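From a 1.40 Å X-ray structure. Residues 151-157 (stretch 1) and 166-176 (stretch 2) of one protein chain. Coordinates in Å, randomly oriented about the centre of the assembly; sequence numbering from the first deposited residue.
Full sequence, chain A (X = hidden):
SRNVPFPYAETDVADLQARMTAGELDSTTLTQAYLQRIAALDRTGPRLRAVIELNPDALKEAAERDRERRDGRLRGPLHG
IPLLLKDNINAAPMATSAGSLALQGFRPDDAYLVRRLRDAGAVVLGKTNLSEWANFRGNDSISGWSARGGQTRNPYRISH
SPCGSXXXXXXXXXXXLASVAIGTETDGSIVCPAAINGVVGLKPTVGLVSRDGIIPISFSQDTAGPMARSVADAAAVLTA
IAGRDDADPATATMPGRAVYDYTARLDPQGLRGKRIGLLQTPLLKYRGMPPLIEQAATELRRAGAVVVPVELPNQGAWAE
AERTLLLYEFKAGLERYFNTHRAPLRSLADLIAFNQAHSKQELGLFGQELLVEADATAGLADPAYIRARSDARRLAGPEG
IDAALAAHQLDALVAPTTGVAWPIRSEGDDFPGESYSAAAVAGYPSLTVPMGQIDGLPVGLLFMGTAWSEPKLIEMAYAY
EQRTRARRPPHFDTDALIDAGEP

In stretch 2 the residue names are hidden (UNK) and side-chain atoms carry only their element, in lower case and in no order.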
# COMPACT_ATOMS: atom_id res chain seq x y z
N GLN A 151 11.11 -11.23 10.09
CA GLN A 151 11.57 -10.55 8.89
C GLN A 151 10.95 -11.04 7.59
O GLN A 151 11.14 -12.19 7.20
CB GLN A 151 13.09 -10.69 8.79
CG GLN A 151 13.70 -9.99 7.59
CD GLN A 151 13.59 -8.48 7.69
OE1 GLN A 151 14.10 -7.87 8.63
NE2 GLN A 151 12.92 -7.87 6.71
N THR A 152 10.21 -10.17 6.92
CA THR A 152 9.61 -10.53 5.64
C THR A 152 10.73 -10.42 4.61
O THR A 152 11.59 -9.55 4.70
CB THR A 152 8.45 -9.58 5.30
OG1 THR A 152 7.40 -9.74 6.26
CG2 THR A 152 7.90 -9.87 3.90
N ARG A 153 10.72 -11.32 3.62
CA ARG A 153 11.76 -11.34 2.60
C ARG A 153 11.25 -11.09 1.19
O ARG A 153 10.13 -11.47 0.85
CB ARG A 153 12.49 -12.68 2.64
CG ARG A 153 13.19 -12.93 3.96
CD ARG A 153 13.79 -14.32 4.06
NE ARG A 153 14.50 -14.49 5.33
CZ ARG A 153 15.68 -13.95 5.61
NH1 ARG A 153 16.30 -13.19 4.72
NH2 ARG A 153 16.24 -14.16 6.79
N ASN A 154 12.08 -10.46 0.36
CA ASN A 154 11.73 -10.19 -1.02
C ASN A 154 11.76 -11.53 -1.77
O ASN A 154 12.78 -12.22 -1.77
CB ASN A 154 12.74 -9.23 -1.64
CG ASN A 154 12.31 -8.71 -2.99
OD1 ASN A 154 11.94 -9.49 -3.87
ND2 ASN A 154 12.35 -7.39 -3.16
N PRO A 155 10.65 -11.91 -2.41
CA PRO A 155 10.62 -13.19 -3.13
C PRO A 155 11.53 -13.29 -4.35
O PRO A 155 11.81 -14.39 -4.82
CB PRO A 155 9.14 -13.36 -3.47
CG PRO A 155 8.69 -11.94 -3.68
CD PRO A 155 9.37 -11.19 -2.55
N TYR A 156 11.97 -12.15 -4.88
CA TYR A 156 12.85 -12.16 -6.05
C TYR A 156 14.28 -12.53 -5.68
O TYR A 156 15.05 -12.98 -6.52
CB TYR A 156 12.80 -10.81 -6.77
CG TYR A 156 11.47 -10.58 -7.47
CD1 TYR A 156 10.37 -10.11 -6.76
CD2 TYR A 156 11.31 -10.91 -8.81
CE1 TYR A 156 9.12 -9.98 -7.38
CE2 TYR A 156 10.07 -10.79 -9.44
CZ TYR A 156 8.98 -10.33 -8.71
OH TYR A 156 7.74 -10.22 -9.32
N ARG A 157 14.62 -12.33 -4.41
CA ARG A 157 15.94 -12.66 -3.87
C ARG A 157 15.73 -12.56 -2.37
O ARG A 157 15.75 -11.47 -1.80
CB ARG A 157 16.97 -11.64 -4.36
CG ARG A 157 18.40 -12.01 -4.08
CD ARG A 157 19.27 -11.03 -4.86
NE ARG A 157 19.74 -11.66 -6.05
CZ ARG A 157 19.58 -11.45 -7.35
NH1 ARG A 157 18.86 -10.50 -7.94
NH2 ARG A 157 20.23 -12.33 -8.09
N UNK A 166 4.38 -1.65 4.08
CA UNK A 166 3.42 -2.69 3.67
C UNK A 166 4.17 -3.86 3.03
O UNK A 166 3.83 -4.32 1.94
c UNK A 166 2.43 -2.13 2.64
o UNK A 166 1.73 -0.99 3.14
N UNK A 167 5.17 -4.36 3.75
CA UNK A 167 6.03 -5.42 3.27
C UNK A 167 5.33 -6.72 2.90
O UNK A 167 5.45 -7.20 1.77
c UNK A 167 7.11 -5.70 4.32
o UNK A 167 7.60 -4.48 4.87
N UNK A 168 4.61 -7.29 3.86
CA UNK A 168 3.92 -8.54 3.63
C UNK A 168 2.86 -8.48 2.55
O UNK A 168 2.68 -9.44 1.80
N UNK A 169 2.15 -7.37 2.45
CA UNK A 169 1.13 -7.26 1.43
C UNK A 169 1.73 -7.28 0.03
O UNK A 169 1.20 -7.95 -0.86
o UNK A 169 -0.61 -6.17 2.72
c UNK A 169 0.29 -6.00 1.63
N UNK A 170 2.83 -6.57 -0.17
CA UNK A 170 3.48 -6.54 -1.48
C UNK A 170 4.05 -7.91 -1.82
O UNK A 170 3.86 -8.42 -2.93
c UNK A 170 4.58 -5.49 -1.49
N UNK A 171 4.76 -8.51 -0.87
CA UNK A 171 5.35 -9.82 -1.08
C UNK A 171 4.29 -10.88 -1.35
O UNK A 171 4.44 -11.70 -2.26
c UNK A 171 7.44 -9.35 0.23
c UNK A 171 6.21 -10.24 0.13
c UNK A 171 6.63 -11.70 -0.00
N UNK A 172 3.21 -10.87 -0.57
CA UNK A 172 2.15 -11.85 -0.75
C UNK A 172 1.55 -11.78 -2.15
O UNK A 172 1.30 -12.81 -2.78
c UNK A 172 1.07 -11.64 0.29
N UNK A 173 1.30 -10.58 -2.64
CA UNK A 173 0.73 -10.43 -3.97
C UNK A 173 1.73 -10.88 -5.04
O UNK A 173 1.37 -11.57 -6.00
c UNK A 173 -0.88 -8.63 -3.32
c UNK A 173 0.29 -8.97 -4.22
c UNK A 173 -0.09 -8.78 -5.68
N UNK A 174 3.00 -10.51 -4.87
CA UNK A 174 4.03 -10.89 -5.83
C UNK A 174 4.26 -12.39 -5.89
O UNK A 174 4.58 -12.93 -6.94
c UNK A 174 5.34 -10.19 -5.48
N UNK A 175 4.09 -13.05 -4.74
CA UNK A 175 4.30 -14.50 -4.63
C UNK A 175 3.02 -15.30 -4.82
O UNK A 175 3.01 -16.51 -4.61
c UNK A 175 4.91 -14.82 -3.27
N UNK A 176 1.95 -14.63 -5.23
CA UNK A 176 0.66 -15.29 -5.45
C UNK A 176 0.14 -16.05 -4.22
O UNK A 176 -0.36 -17.18 -4.32
c UNK A 176 0.73 -16.23 -6.66
c UNK A 176 0.78 -15.47 -7.98
o UNK A 176 1.85 -15.27 -8.56
n UNK A 176 -0.38 -15.03 -8.45

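Position 166 carries one carbon followed by one oxygen, a hydroxymethyl group. It lies out of reach of stretch 1 and sits right before the helix. This is S166. Its side chain makes no capping bond, and its hydroxyl is hydrogen-bonded elsewhere in the structure.

Position 167 again has one carbon, then one oxygen. The carbon points toward stretch 1, and its CB is 4.2 Å from T152 CB. One carbon bearing one oxygen gives S167, which begins the helix.

Position 168 has no side-chain atoms. It is G168. Its CA is 6.4 Å from the CA of T152, the nearest such pair, and its backbone N is 4.2 Å from T152 CG2.

Position 169 has one carbon and one oxygen and does not reach stretch 1. It is S169, with its hydroxyl hydrogen-bonded elsewhere.

Position 170 has a single carbon, also out of reach. It is A170.

Position 171 has three carbons, one of them carrying the other two. This beta-branched group points toward stretch 1, and with no oxygen or nitrogen it must be V171. Its CG2 lies 3.7 Å from T152 CG2 and 3.5 Å from R153 O. Its CG1 lies 3.8 Å from P155 CD.

Position 172 has one carbon, pointing away from stretch 1. It is A172.

Position 173 has three carbons, branched at the first, and does not reach stretch 1. It is V173.

Position 174 has one carbon, pointing toward stretch 1. Its CB is 4.2 Å from P155 CG and 4.2 Å from Y156 CE1. It is A174, the last helical residue.

Position 175 has one carbon, set sideways, with its CB 4.5 Å from P155 CB. It is A175, which leaves helical phi/psi.

Position 176 has two carbons, the second carrying one oxygen and one nitrogen. The short carboxamide identifies N176. It does not touch stretch 1.

The contact is made by packing, with no hydrogen bond across it. Helix positions 167, 171 and 174 point toward stretch 1, as the three- to four-residue repeat of a helix allows. V171 packs against both T152 and P155, and the small A174 packs against P155 and approaches the Y156 ring obliquely. Stretch 1 holds its own shape: N154 to R157 form a type I turn, with R157 N hydrogen-bonded to N154 O at 3.2 Å and Y156 N to N154 OD1 at 2.8 Å.

Stretch 2 (166-176) SSGSAVAVAAN
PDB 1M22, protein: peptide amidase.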